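Local coordinates for DUF5625 domain-containing protein (Sulfurospirillum deleyianum, PDB 3NKG) that is of unknown function but, as a member of the galactose-binding-domain-like clan, has a beta-rich fold that may serve in carbohydrate or other ligand binding, at residues A[47-50]-A[51-55]; A[62-65]-A[66-69]; A[85-88]-A[89-93]. All coordinates share one frame; numbering follows the deposited sequence. Where two conformers were deposited one is given.

Contact 1: A[47-50]-A[51-55]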
loop_
_atom_site.group_PDB
_atom_site.type_symbol
_atom_site.label_atom_id
_atom_site.label_comp_id
_atom_site.label_asym_id
_atom_site.label_seq_id
_atom_site.Cartn_x
_atom_site.Cartn_y
_atom_site.Cartn_z
ATOM N N GLY A 47 -18.727 13.153 9.610
ATOM C CA GLY A 47 -18.413 14.516 9.218
ATOM C C GLY A 47 -17.373 14.592 8.112
ATOM O O GLY A 47 -16.963 15.685 7.716
ATOM N N GLY A 48 -16.961 13.433 7.599
ATOM C CA GLY A 48 -15.795 13.350 6.739
ATOM C C GLY A 48 -14.612 13.036 7.635
ATOM O O GLY A 48 -13.450 13.003 7.206
ATOM N N LEU A 49 -14.921 12.795 8.905
ATOM C CA LEU A 49 -13.896 12.616 9.909
ATOM C C LEU A 49 -13.029 11.385 9.660
ATOM O O LEU A 49 -11.814 11.430 9.842
ATOM C CB LEU A 49 -14.519 12.557 11.299
ATOM C CG LEU A 49 -13.605 12.109 12.446
ATOM C CD1 LEU A 49 -12.354 12.992 12.589
ATOM C CD2 LEU A 49 -14.397 12.065 13.746
ATOM N N ASP A 50 -13.649 10.278 9.260
ATOM C CA ASP A 50 -12.897 9.043 9.075
ATOM C C ASP A 50 -11.876 9.232 7.940
ATOM O O ASP A 50 -10.734 8.797 8.045
ATOM C CB ASP A 50 -13.835 7.869 8.827
ATOM C CG ASP A 50 -13.129 6.520 8.935
ATOM O OD1 ASP A 50 -12.531 6.258 9.992
ATOM O OD2 ASP A 50 -13.179 5.721 7.962
ATOM N N GLY A 51 -12.304 9.911 6.878
ATOM C CA GLY A 51 -11.441 10.257 5.766
ATOM C C GLY A 51 -10.228 11.057 6.210
ATOM O O GLY A 51 -9.094 10.781 5.775
ATOM N N LYS A 52 -10.446 12.043 7.079
ATOM C CA LYS A 52 -9.337 12.845 7.598
ATOM C C LYS A 52 -8.372 12.031 8.460
ATOM O O LYS A 52 -7.174 12.267 8.429
ATOM C CB LYS A 52 -9.832 14.041 8.401
ATOM C CG LYS A 52 -10.446 15.154 7.587
ATOM C CD LYS A 52 -10.893 16.272 8.526
ATOM C CE LYS A 52 -11.601 17.389 7.778
ATOM N NZ LYS A 52 -12.910 16.933 7.219
ATOM N N ARG A 53 -8.879 11.080 9.235
ATOM C CA ARG A 53 -7.964 10.288 10.057
ATOM C C ARG A 53 -7.109 9.413 9.166
ATOM O O ARG A 53 -5.930 9.203 9.446
ATOM C CB ARG A 53 -8.699 9.405 11.050
ATOM C CG ARG A 53 -9.630 10.151 11.975
ATOM C CD ARG A 53 -10.187 9.187 13.001
ATOM N NE ARG A 53 -10.645 9.877 14.196
ATOM C CZ ARG A 53 -11.906 9.890 14.606
ATOM N NH1 ARG A 53 -12.834 9.238 13.911
ATOM N NH2 ARG A 53 -12.237 10.544 15.713
ATOM N N VAL A 54 -7.710 8.895 8.096
ATOM C CA VAL A 54 -6.960 8.040 7.188
ATOM C C VAL A 54 -5.946 8.853 6.403
ATOM O O VAL A 54 -4.816 8.410 6.220
ATOM C CB VAL A 54 -7.851 7.214 6.250
ATOM C CG1 VAL A 54 -6.995 6.534 5.193
ATOM C CG2 VAL A 54 -8.637 6.174 7.050
ATOM N N TRP A 55 -6.355 10.034 5.935
ATOM C CA TRP A 55 -5.413 10.964 5.343
ATOM C C TRP A 55 -4.232 11.240 6.298
ATOM O O TRP A 55 -3.068 11.196 5.919
ATOM C CB TRP A 55 -6.119 12.272 5.053
ATOM C CG TRP A 55 -5.467 13.046 4.001
ATOM C CD1 TRP A 55 -4.220 12.846 3.477
ATOM C CD2 TRP A 55 -6.027 14.164 3.307
ATOM N NE1 TRP A 55 -3.972 13.780 2.489
ATOM C CE2 TRP A 55 -5.063 14.600 2.373
ATOM C CE3 TRP A 55 -7.245 14.853 3.405
ATOM C CZ2 TRP A 55 -5.287 15.685 1.530
ATOM C CZ3 TRP A 55 -7.465 15.921 2.565
ATOM C CH2 TRP A 55 -6.488 16.333 1.644
#

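Contact 2: A[62-65]-A[66-69]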
loop_
_atom_site.group_PDB
_atom_site.type_symbol
_atom_site.label_atom_id
_atom_site.label_comp_id
_atom_site.label_asym_id
_atom_site.label_seq_id
_atom_site.Cartn_x
_atom_site.Cartn_y
_atom_site.Cartn_z
ATOM N N SER A 62 4.082 12.658 -1.772
ATOM C CA SER A 62 3.853 11.612 -2.758
ATOM C C SER A 62 5.153 11.204 -3.443
ATOM O O SER A 62 5.981 12.061 -3.780
ATOM C CB SER A 62 2.853 12.073 -3.839
ATOM O OG SER A 62 1.640 12.527 -3.271
ATOM N N TYR A 63 5.290 9.897 -3.680
ATOM C CA TYR A 63 6.487 9.318 -4.285
ATOM C C TYR A 63 6.092 8.398 -5.442
ATOM O O TYR A 63 5.146 7.625 -5.326
ATOM C CB TYR A 63 7.275 8.554 -3.215
ATOM C CG TYR A 63 7.742 9.440 -2.082
ATOM C CD1 TYR A 63 6.912 9.707 -0.994
ATOM C CD2 TYR A 63 9.015 10.007 -2.096
ATOM C CE1 TYR A 63 7.318 10.534 0.030
ATOM C CE2 TYR A 63 9.448 10.850 -1.060
ATOM C CZ TYR A 63 8.588 11.109 -0.002
ATOM O OH TYR A 63 8.990 11.909 1.048
ATOM N N ASP A 64 6.800 8.492 -6.561
ATOM C CA ASP A 64 6.540 7.632 -7.720
ATOM C C ASP A 64 6.958 6.196 -7.403
ATOM O O ASP A 64 8.114 5.957 -7.088
ATOM C CB ASP A 64 7.330 8.159 -8.914
ATOM C CG ASP A 64 6.923 7.518 -10.229
ATOM O OD1 ASP A 64 6.457 6.338 -10.237
ATOM O OD2 ASP A 64 7.096 8.218 -11.260
ATOM N N PRO A 65 6.018 5.234 -7.470
ATOM C CA PRO A 65 6.393 3.854 -7.118
ATOM C C PRO A 65 7.410 3.245 -8.093
ATOM O O PRO A 65 8.086 2.277 -7.757
ATOM C CB PRO A 65 5.061 3.087 -7.192
ATOM C CG PRO A 65 4.174 3.925 -8.089
ATOM C CD PRO A 65 4.589 5.360 -7.819
ATOM N N ARG A 66 7.519 3.810 -9.295
ATOM C CA ARG A 66 8.433 3.256 -10.297
ATOM C C ARG A 66 9.904 3.432 -9.905
ATOM O O ARG A 66 10.717 2.545 -10.136
ATOM C CB ARG A 66 8.163 3.862 -11.685
ATOM C CG ARG A 66 6.728 3.659 -12.165
ATOM C CD ARG A 66 6.429 4.420 -13.453
ATOM N NE ARG A 66 6.626 5.862 -13.314
ATOM C CZ ARG A 66 6.426 6.732 -14.303
ATOM N NH1 ARG A 66 6.016 6.304 -15.494
ATOM N NH2 ARG A 66 6.624 8.028 -14.105
ATOM N N ASP A 67 10.250 4.571 -9.315
ATOM C CA ASP A 67 11.651 4.837 -9.000
ATOM C C ASP A 67 11.868 5.494 -7.658
ATOM O O ASP A 67 13.003 5.793 -7.286
ATOM C CB ASP A 67 12.290 5.684 -10.096
ATOM C CG ASP A 67 11.512 6.937 -10.381
ATOM O OD1 ASP A 67 10.675 7.314 -9.539
ATOM O OD2 ASP A 67 11.739 7.543 -11.448
ATOM N N GLY A 68 10.783 5.737 -6.930
ATOM C CA GLY A 68 10.899 6.314 -5.597
ATOM C C GLY A 68 11.056 7.832 -5.615
ATOM O O GLY A 68 11.169 8.452 -4.566
ATOM N N LYS A 69 11.047 8.453 -6.792
ATOM C CA LYS A 69 11.234 9.906 -6.824
ATOM C C LYS A 69 10.067 10.642 -6.131
ATOM O O LYS A 69 8.901 10.280 -6.280
ATOM C CB LYS A 69 11.417 10.406 -8.255
ATOM C CG LYS A 69 11.783 11.876 -8.330
ATOM C CD LYS A 69 11.792 12.403 -9.764
ATOM C CE LYS A 69 13.050 11.992 -10.522
ATOM N NZ LYS A 69 13.152 12.680 -11.852
HETATM O O HOH W 1 9.490 9.284 -11.553
#

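Contact 3: A[85-88]-A[89-93]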
loop_
_atom_site.group_PDB
_atom_site.type_symbol
_atom_site.label_atom_id
_atom_site.label_comp_id
_atom_site.label_asym_id
_atom_site.label_seq_id
_atom_site.Cartn_x
_atom_site.Cartn_y
_atom_site.Cartn_z
ATOM N N ASP A 85 -7.119 20.205 14.373
ATOM C CA ASP A 85 -6.770 19.663 15.687
ATOM C C ASP A 85 -6.358 18.192 15.654
ATOM O O ASP A 85 -6.024 17.614 16.687
ATOM C CB ASP A 85 -7.952 19.791 16.654
ATOM C CG ASP A 85 -8.368 21.227 16.895
ATOM O OD1 ASP A 85 -7.601 22.152 16.538
ATOM O OD2 ASP A 85 -9.472 21.422 17.454
ATOM N N LEU A 86 -6.402 17.563 14.488
ATOM C CA LEU A 86 -6.012 16.165 14.417
ATOM C C LEU A 86 -4.494 16.016 14.513
ATOM O O LEU A 86 -3.976 14.947 14.834
ATOM C CB LEU A 86 -6.544 15.511 13.148
ATOM C CG LEU A 86 -8.027 15.151 13.194
ATOM C CD1 LEU A 86 -8.477 14.675 11.826
ATOM C CD2 LEU A 86 -8.289 14.081 14.258
ATOM N N ILE A 87 -3.778 17.089 14.210
ATOM C CA ILE A 87 -2.332 17.035 14.209
ATOM C C ILE A 87 -1.753 18.183 15.047
ATOM O O ILE A 87 -2.462 19.121 15.403
ATOM C CB ILE A 87 -1.736 17.080 12.760
ATOM C CG1 ILE A 87 -1.955 18.447 12.120
ATOM C CG2 ILE A 87 -2.342 15.962 11.913
ATOM C CD1 ILE A 87 -1.226 18.673 10.783
ATOM N N ASP A 88 -0.462 18.080 15.361
ATOM C CA ASP A 88 0.262 19.156 16.020
ATOM C C ASP A 88 1.533 19.391 15.237
ATOM O O ASP A 88 1.748 18.772 14.183
ATOM C CB ASP A 88 0.558 18.826 17.485
ATOM C CG ASP A 88 1.495 17.639 17.654
ATOM O OD1 ASP A 88 2.187 17.238 16.685
ATOM O OD2 ASP A 88 1.560 17.122 18.793
ATOM N N GLU A 89 2.386 20.275 15.740
ATOM C CA GLU A 89 3.463 20.746 14.894
ATOM C C GLU A 89 4.554 19.725 14.708
ATOM O O GLU A 89 5.486 19.968 13.949
ATOM C CB GLU A 89 4.026 22.087 15.379
ATOM C CG GLU A 89 3.789 22.394 16.830
ATOM C CD GLU A 89 3.660 23.890 17.059
ATOM O OE1 GLU A 89 3.762 24.638 16.058
ATOM O OE2 GLU A 89 3.453 24.315 18.223
ATOM N N THR A 90 4.443 18.574 15.373
ATOM C CA THR A 90 5.422 17.520 15.155
ATOM C C THR A 90 5.048 16.613 13.967
ATOM O O THR A 90 5.778 15.677 13.668
ATOM C CB THR A 90 5.660 16.642 16.428
ATOM O OG1 THR A 90 4.519 15.810 16.655
ATOM C CG2 THR A 90 5.936 17.513 17.682
ATOM N N TYR A 91 3.918 16.898 13.313
ATOM C CA TYR A 91 3.384 16.043 12.259
ATOM C C TYR A 91 4.364 15.975 11.091
ATOM O O TYR A 91 4.841 17.013 10.624
ATOM C CB TYR A 91 2.016 16.561 11.733
ATOM C CG TYR A 91 1.407 15.660 10.655
ATOM C CD1 TYR A 91 0.947 14.383 10.979
ATOM C CD2 TYR A 91 1.349 16.061 9.316
ATOM C CE1 TYR A 91 0.409 13.532 10.006
ATOM C CE2 TYR A 91 0.809 15.208 8.313
ATOM C CZ TYR A 91 0.337 13.950 8.676
ATOM O OH TYR A 91 -0.197 13.099 7.729
ATOM N N ASP A 92 4.614 14.753 10.611
ATOM C CA ASP A 92 5.470 14.469 9.453
ATOM C C ASP A 92 4.616 14.173 8.220
ATOM O O ASP A 92 3.886 13.176 8.192
ATOM C CB ASP A 92 6.332 13.233 9.771
ATOM C CG ASP A 92 7.453 12.998 8.740
ATOM O OD1 ASP A 92 7.231 13.183 7.533
ATOM O OD2 ASP A 92 8.574 12.620 9.147
ATOM N N CYS A 93 4.707 15.017 7.194
ATOM C CA CYS A 93 3.916 14.820 5.962
ATOM C C CYS A 93 4.199 13.550 5.156
ATOM O O CYS A 93 3.443 13.203 4.251
ATOM C CB CYS A 93 3.947 16.062 5.075
ATOM S SG CYS A 93 2.990 17.365 5.905
#

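Contact 1: A[47-50]-A[51-55]
L49 and R53, four residues apart on the first turn of helix 49-58, make the one side-chain pairing of this contact, and it is apolar against cationic. The methyl CD2 of L49 lies 3.2 Å from NH1 of R53, while L49 CG sits over one face of the guanidinium near its rim. R53 has CG anti to the carbonyl carbon (chi1 -57°), and its extended chain then runs back along the helix to lay the guanidinium against L49.

The backbone bonds are helical. K52 N donates to G48 O (3.2 Å), R53 N to L49 O (3.0 Å) and V54 N to D50 O (3.0 Å). G48 holds the N-cap position; at phi 93° a CB would collide with the preceding carbonyl oxygen, so glycine suits it.

The carboxylate of D50 is satisfied by residues beyond the turn, OD1 in a salt bridge with R161 and OD2 accepting from H41 N, and the side chain of D46 accepts from G48 N through OD2 and from D50 N through OD1.

In the fold, this helix start leans on helix 76-83 through K52 on L83 and W55 on E82, while V54 meets R161 and W55 stacks on F60.

Contact 2: A[62-65]-A[66-69]
D64 OD1 is held by two donors of R66: the backbone N at 2.9 Å, 39° out of the carboxylate plane, and NE at 3.1 Å on the syn lone pair. D64 OD2 receives R66 NH2 at 2.9 Å, again on the syn side and in the guanidinium plane, with NE as a further donor. The arginine therefore meets the acid side-on, the two planar groups only 19° apart, as a salt bridge with two nitrogens. R66 was modelled in two conformers, so this side-chain grip describes one of them. D64 has CG anti to its own N (chi1 -168°), which brings the carboxylate alongside the arginine side chain.

A water lies 2.6 Å from D64 OD2 and 2.8 Å from D67 OD2, placed to link two carboxylates of like charge, although it has more acceptors nearby than protons to give.

Main-chain bonds also close the turn. D64 N donates to K69 O (2.8 Å), and D64 O accepts from G68 N (2.7 Å), with D67 N adding a weak bond. D67 OD1 takes K69 N at 3.0 Å, an Asx turn, and G68 takes a positive phi that a side chain would make strained. Beside the turn the Y63 ring has G68 O at its edge, while its hydroxyl bonds to D94.

Replacing D64 by alanine removes both oxygens, and would probably leave the R66 guanidinium without its carboxylate mate and R66 N without this acceptor, with the arginine freer to swing.

Chemically, then, the turn of the beta hairpin formed by strands 62-63 and 70-72 is closed by main-chain bonds and by an aspartate that binds backbone and side chain of R66 together, at the surface, where the water between D64 and D67 probably eases the closeness of their two negative charges.

Contact 3: A[85-88]-A[89-93]
D88 and T90 supply the side-chain polar part of this contact, through a single oxygen. D88 OD1 accepts from the backbone N of T90 at 2.9 Å and from the T90 hydroxyl OG1 at 2.7 Å. The two donors arrive differently: the amide stands 48° out of the carboxylate plane, whereas the hydroxyl comes on the syn side and only 16° out of it. D88 has CG wedged between its own N and carbonyl carbon (chi1 65°), which brings OD1 within bonding distance of T90. The double grip probably restricts the rotation of the carboxylate and of the threonine side chain, even though both residues lie at the surface.

The main-chain bond is that of a type I beta turn from D88 to Y91, in which Y91 N donates to D88 O at 3.0 Å. This reverses the chain and sets I87 and Y91 beside each other.

Apolar packing follows from that reversal. The methyl CG2 of I87 rests over one face of the Y91 ring, 4.1 Å from the centroid, a CH-pi contact placed off centre toward the CD1 rim. Meanwhile CD1 of I87 reaches the ring atom CD2 of Y91 at 4.0 Å, so both branches of the isoleucine meet the tyrosine.

Within the fold, the turn lies in the connection from helix 76-83 to strand 98-107. I87 and Y91 both lean on A79 of that helix, and I87 also touches Y76. The tyrosine hydroxyl bonds to the backbone O of K56, while the lysine NZ bonds to L86 O, tying this connection to helix 49-58; beyond it, the backbone of C93 pairs with F60 and N61.

How the contacts relate
The three contacts follow one another along the chain, each within a short local stretch. Contacts 1 and 3 adjoin, their centres 14 Å apart: K52 CB of the helix packs on L86 CD1 at 3.7 Å, and L86 CD1 is also 4.3 Å from L49 CD1. Contact 2 stands apart, its centre 25 Å from that of contact 1 and 23 Å from that of contact 3, with nearest atoms about 8 and 6 Å away and no touch. An indirect tie exists through D94, which accepts from the Y63 hydroxyl of contact 2 and gives its backbone N to D92 of contact 3. With the function unknown, no site can be assigned to these contacts.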